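Local coordinates for protein hemolysin (Streptococcus suis, PDB 3HVN) that probably lyses cholesterol-containing host cell membranes by binding them, inserting after a major conformational change and assembling into an oligomeric pore, at residues Thr119-Ser131 and Ser142-Val154. The protein carries 1 engineered substitution. Residues are numbered along the deposited sequence; the frame is centred on the assembly and turned at random.
Sequences TLISIARGDLTLS and SHTVVNSPTRSTV
Leu128 pairs with Val146 and Leu130 with Thr144 across an antiparallel beta hairpin, strands 128-133 and 142-146, at one end of the elongated cytolysin rod, all four side chains on one face of the sheet. Leu130 and Thr144 form a hydrogen-bonded pair whose two amide bonds, each 2.8 Å from N to O, run almost straight along the carbonyls. At Leu128 and Val146 the pairing is less even: Leu128 N meets Val146 O in the carbonyl plane, whereas the return bond from Val146 N is weak. Leu128 and Val146 point the same way, side by side, with Leu128 CD1 3.7 Å from Val146 CB. Leu130 CD2 touches Val146 CG2 and then meets Val154 CG1 at 3.8 Å, their side chains roughly perpendicular, so Leu130 reaches the first turn of helix 151-166, while Thr144 lies farther along it, on Asn160 and Leu161. Pro149, between strand 142-146 and that helix, packs against Leu128: its CG lies 3.4 Å from Leu128 CG, which chi1 of 37° swings between the backbone N and the carbonyl carbon. Pro149 CB sits over the centre of one face of the Arg125 guanidinium, brought there by bends at chi2 and chi3, while NH1 donates a hydrogen bond to Gly104 O. Where the strand pairing ends, Ser148 N donates to Asp127 OD1 at 2.9 Å, approaching from 37° above the carboxylate plane.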
loop_
_atom_site.group_PDB
_atom_site.type_symbol
_atom_site.label_atom_id
_atom_site.label_comp_id
_atom_site.label_asym_id
_atom_site.label_seq_id
_atom_site.Cartn_x
_atom_site.Cartn_y
_atom_site.Cartn_z
ATOM N N THR A 119 10.611 -26.685 8.782
ATOM C CA THR A 119 11.338 -27.947 8.715
ATOM C C THR A 119 10.360 -29.108 8.560
ATOM O O THR A 119 9.412 -29.241 9.336
ATOM C CB THR A 119 12.197 -28.174 9.972
ATOM O OG1 THR A 119 13.115 -27.086 10.132
ATOM C CG2 THR A 119 12.977 -29.474 9.857
ATOM N N LEU A 120 10.599 -29.943 7.554
ATOM C CA LEU A 120 9.712 -31.059 7.253
ATOM C C LEU A 120 10.031 -32.270 8.123
ATOM O O LEU A 120 11.196 -32.591 8.355
ATOM C CB LEU A 120 9.817 -31.429 5.770
ATOM C CG LEU A 120 8.693 -32.257 5.137
ATOM C CD1 LEU A 120 8.760 -32.167 3.620
ATOM C CD2 LEU A 120 8.739 -33.708 5.590
ATOM N N ILE A 121 8.986 -32.938 8.604
ATOM C CA ILE A 121 9.151 -34.155 9.391
ATOM C C ILE A 121 8.867 -35.388 8.539
ATOM O O ILE A 121 7.718 -35.806 8.396
ATOM C CB ILE A 121 8.225 -34.166 10.622
ATOM C CG1 ILE A 121 8.486 -32.939 11.495
ATOM C CG2 ILE A 121 8.419 -35.444 11.424
ATOM C CD1 ILE A 121 7.703 -32.930 12.790
ATOM N N SER A 122 9.922 -35.963 7.972
ATOM C CA SER A 122 9.786 -37.131 7.110
ATOM C C SER A 122 9.640 -38.414 7.923
ATOM O O SER A 122 10.606 -39.150 8.122
ATOM C CB SER A 122 10.982 -37.238 6.159
ATOM O OG SER A 122 12.205 -37.229 6.872
ATOM N N ILE A 123 8.423 -38.673 8.387
ATOM C CA ILE A 123 8.132 -39.874 9.161
ATOM C C ILE A 123 7.053 -40.692 8.459
ATOM O O ILE A 123 6.428 -40.217 7.512
ATOM C CB ILE A 123 7.654 -39.520 10.584
ATOM C CG1 ILE A 123 7.723 -40.744 11.500
ATOM C CG2 ILE A 123 6.246 -38.942 10.545
ATOM C CD1 ILE A 123 7.163 -40.502 12.885
ATOM N N ALA A 124 6.845 -41.921 8.919
ATOM C CA ALA A 124 5.788 -42.768 8.378
ATOM C C ALA A 124 4.456 -42.028 8.420
ATOM O O ALA A 124 3.892 -41.806 9.491
ATOM C CB ALA A 124 5.700 -44.071 9.154
ATOM N N ARG A 125 3.960 -41.647 7.248
ATOM C CA ARG A 125 2.752 -40.836 7.153
ATOM C C ARG A 125 1.483 -41.680 7.085
ATOM O O ARG A 125 1.468 -42.750 6.477
ATOM C CB ARG A 125 2.830 -39.912 5.937
ATOM C CG ARG A 125 3.979 -38.920 5.982
ATOM C CD ARG A 125 3.900 -38.051 7.223
ATOM N NE ARG A 125 2.556 -37.520 7.427
ATOM C CZ ARG A 125 2.080 -36.438 6.818
ATOM N NH1 ARG A 125 2.838 -35.769 5.961
ATOM N NH2 ARG A 125 0.843 -36.028 7.064
ATOM N N GLY A 126 0.419 -41.186 7.712
ATOM C CA GLY A 126 -0.866 -41.857 7.672
ATOM C C GLY A 126 -1.687 -41.412 6.479
ATOM O O GLY A 126 -1.748 -40.222 6.169
ATOM N N ASP A 127 -2.315 -42.369 5.805
ATOM C CA ASP A 127 -3.126 -42.081 4.628
ATOM C C ASP A 127 -4.141 -40.979 4.913
ATOM O O ASP A 127 -4.868 -41.035 5.906
ATOM C CB ASP A 127 -3.845 -43.345 4.153
ATOM C CG ASP A 127 -2.891 -44.490 3.872
ATOM O OD1 ASP A 127 -1.665 -44.250 3.838
ATOM O OD2 ASP A 127 -3.366 -45.629 3.685
ATOM N N LEU A 128 -4.186 -39.975 4.042
ATOM C CA LEU A 128 -5.096 -38.847 4.231
ATOM C C LEU A 128 -5.798 -38.440 2.938
ATOM O O LEU A 128 -5.302 -38.704 1.843
ATOM C CB LEU A 128 -4.361 -37.653 4.849
ATOM C CG LEU A 128 -2.914 -37.406 4.416
ATOM C CD1 LEU A 128 -2.825 -37.094 2.931
ATOM C CD2 LEU A 128 -2.294 -36.284 5.237
ATOM N N THR A 129 -6.951 -37.793 3.072
ATOM C CA THR A 129 -7.763 -37.426 1.917
ATOM C C THR A 129 -7.581 -35.965 1.511
ATOM O O THR A 129 -7.654 -35.057 2.345
ATOM C CB THR A 129 -9.258 -37.697 2.173
ATOM O OG1 THR A 129 -9.441 -39.065 2.556
ATOM C CG2 THR A 129 -10.074 -37.412 0.920
ATOM N N LEU A 130 -7.347 -35.750 0.219
ATOM C CA LEU A 130 -7.160 -34.409 -0.325
ATOM C C LEU A 130 -8.315 -34.013 -1.239
ATOM O O LEU A 130 -8.947 -34.866 -1.866
ATOM C CB LEU A 130 -5.836 -34.317 -1.088
ATOM C CG LEU A 130 -4.574 -33.990 -0.287
ATOM C CD1 LEU A 130 -4.489 -34.827 0.979
ATOM C CD2 LEU A 130 -3.330 -34.177 -1.147
ATOM N N SER A 131 -8.581 -32.713 -1.311
ATOM C CA SER A 131 -9.647 -32.190 -2.157
ATOM C C SER A 131 -9.158 -31.001 -2.979
ATOM O O SER A 131 -8.265 -30.266 -2.557
ATOM C CB SER A 131 -10.853 -31.782 -1.309
ATOM O OG SER A 131 -10.499 -30.786 -0.365
ATOM N N SER A 142 -13.375 -31.805 -6.131
ATOM C CA SER A 142 -12.992 -33.188 -6.391
ATOM C C SER A 142 -12.181 -33.754 -5.230
ATOM O O SER A 142 -11.267 -33.102 -4.727
ATOM C CB SER A 142 -12.193 -33.288 -7.692
ATOM O OG SER A 142 -11.867 -34.635 -7.988
ATOM N N HIS A 143 -12.517 -34.969 -4.809
ATOM C CA HIS A 143 -11.846 -35.598 -3.677
ATOM C C HIS A 143 -10.990 -36.783 -4.116
ATOM O O HIS A 143 -11.321 -37.477 -5.078
ATOM C CB HIS A 143 -12.870 -36.061 -2.639
ATOM C CG HIS A 143 -13.887 -35.021 -2.286
ATOM N ND1 HIS A 143 -13.647 -34.028 -1.359
ATOM C CD2 HIS A 143 -15.149 -34.822 -2.732
ATOM C CE1 HIS A 143 -14.717 -33.261 -1.252
ATOM N NE2 HIS A 143 -15.643 -33.721 -2.074
ATOM N N THR A 144 -9.891 -37.009 -3.402
ATOM C CA THR A 144 -9.017 -38.146 -3.678
ATOM C C THR A 144 -8.302 -38.631 -2.421
ATOM O O THR A 144 -7.951 -37.840 -1.546
ATOM C CB THR A 144 -7.970 -37.817 -4.759
ATOM O OG1 THR A 144 -7.584 -36.441 -4.650
ATOM C CG2 THR A 144 -8.536 -38.070 -6.147
ATOM N N VAL A 145 -8.092 -39.942 -2.342
ATOM C CA VAL A 145 -7.404 -40.545 -1.209
ATOM C C VAL A 145 -5.899 -40.562 -1.450
ATOM O O VAL A 145 -5.444 -40.720 -2.583
ATOM C CB VAL A 145 -7.894 -41.982 -0.954
ATOM C CG1 VAL A 145 -7.295 -42.528 0.333
ATOM C CG2 VAL A 145 -9.413 -42.019 -0.895
ATOM N N VAL A 146 -5.128 -40.396 -0.380
ATOM C CA VAL A 146 -3.674 -40.362 -0.482
ATOM C C VAL A 146 -3.010 -41.313 0.509
ATOM O O VAL A 146 -3.132 -41.151 1.726
ATOM C CB VAL A 146 -3.126 -38.938 -0.263
ATOM C CG1 VAL A 146 -1.611 -38.967 -0.126
ATOM C CG2 VAL A 146 -3.550 -38.025 -1.404
ATOM N N ASN A 147 -2.307 -42.307 -0.028
ATOM C CA ASN A 147 -1.578 -43.274 0.783
ATOM C C ASN A 147 -0.125 -42.857 0.973
ATOM O O ASN A 147 0.453 -42.197 0.110
ATOM C CB ASN A 147 -1.641 -44.663 0.142
ATOM C CG ASN A 147 -1.023 -44.696 -1.245
ATOM O OD1 ASN A 147 -0.752 -43.655 -1.843
ATOM N ND2 ASN A 147 -0.799 -45.898 -1.763
ATOM N N SER A 148 0.459 -43.252 2.101
ATOM C CA SER A 148 1.833 -42.883 2.432
ATOM C C SER A 148 2.162 -41.481 1.928
ATOM O O SER A 148 3.036 -41.311 1.076
ATOM C CB SER A 148 2.818 -43.901 1.852
ATOM O OG SER A 148 2.604 -45.188 2.404
ATOM N N PRO A 149 1.455 -40.472 2.456
ATOM C CA PRO A 149 1.551 -39.073 2.024
ATOM C C PRO A 149 2.986 -38.583 1.856
ATOM O O PRO A 149 3.826 -38.792 2.732
ATOM C CB PRO A 149 0.865 -38.315 3.161
ATOM C CG PRO A 149 -0.127 -39.280 3.692
ATOM C CD PRO A 149 0.504 -40.637 3.570
ATOM N N THR A 150 3.248 -37.932 0.729
ATOM C CA THR A 150 4.556 -37.361 0.434
ATOM C C THR A 150 4.456 -36.505 -0.823
ATOM O O THR A 150 3.463 -36.574 -1.545
ATOM C CB THR A 150 5.623 -38.453 0.232
ATOM O OG1 THR A 150 6.882 -37.845 -0.082
ATOM C CG2 THR A 150 5.220 -39.389 -0.896
ATOM N N ARG A 151 5.480 -35.696 -1.079
ATOM C CA ARG A 151 5.484 -34.815 -2.244
ATOM C C ARG A 151 5.073 -35.551 -3.516
ATOM O O ARG A 151 4.250 -35.060 -4.290
ATOM C CB ARG A 151 6.862 -34.175 -2.429
ATOM C CG ARG A 151 7.251 -33.211 -1.319
ATOM C CD ARG A 151 8.606 -32.577 -1.585
ATOM N NE ARG A 151 9.676 -33.570 -1.616
ATOM C CZ ARG A 151 10.337 -33.987 -0.542
ATOM N NH1 ARG A 151 10.039 -33.500 0.655
ATOM N NH2 ARG A 151 11.297 -34.894 -0.663
ATOM N N SER A 152 5.645 -36.733 -3.721
ATOM C CA SER A 152 5.358 -37.530 -4.909
ATOM C C SER A 152 3.895 -37.958 -4.966
ATOM O O SER A 152 3.200 -37.695 -5.948
ATOM C CB SER A 152 6.266 -38.760 -4.959
ATOM O OG SER A 152 6.018 -39.529 -6.124
ATOM N N THR A 153 3.431 -38.619 -3.909
ATOM C CA THR A 153 2.055 -39.102 -3.850
ATOM C C THR A 153 1.060 -37.956 -4.008
ATOM O O THR A 153 0.157 -38.016 -4.843
ATOM C CB THR A 153 1.772 -39.840 -2.528
ATOM O OG1 THR A 153 2.771 -40.844 -2.313
ATOM C CG2 THR A 153 0.402 -40.497 -2.572
ATOM N N VAL A 154 1.230 -36.916 -3.199
ATOM C CA VAL A 154 0.389 -35.729 -3.288
ATOM C C VAL A 154 0.414 -35.176 -4.707
ATOM O O VAL A 154 -0.634 -34.905 -5.298
ATOM C CB VAL A 154 0.851 -34.634 -2.308
ATOM C CG1 VAL A 154 0.070 -33.350 -2.541
ATOM C CG2 VAL A 154 0.698 -35.109 -0.872
#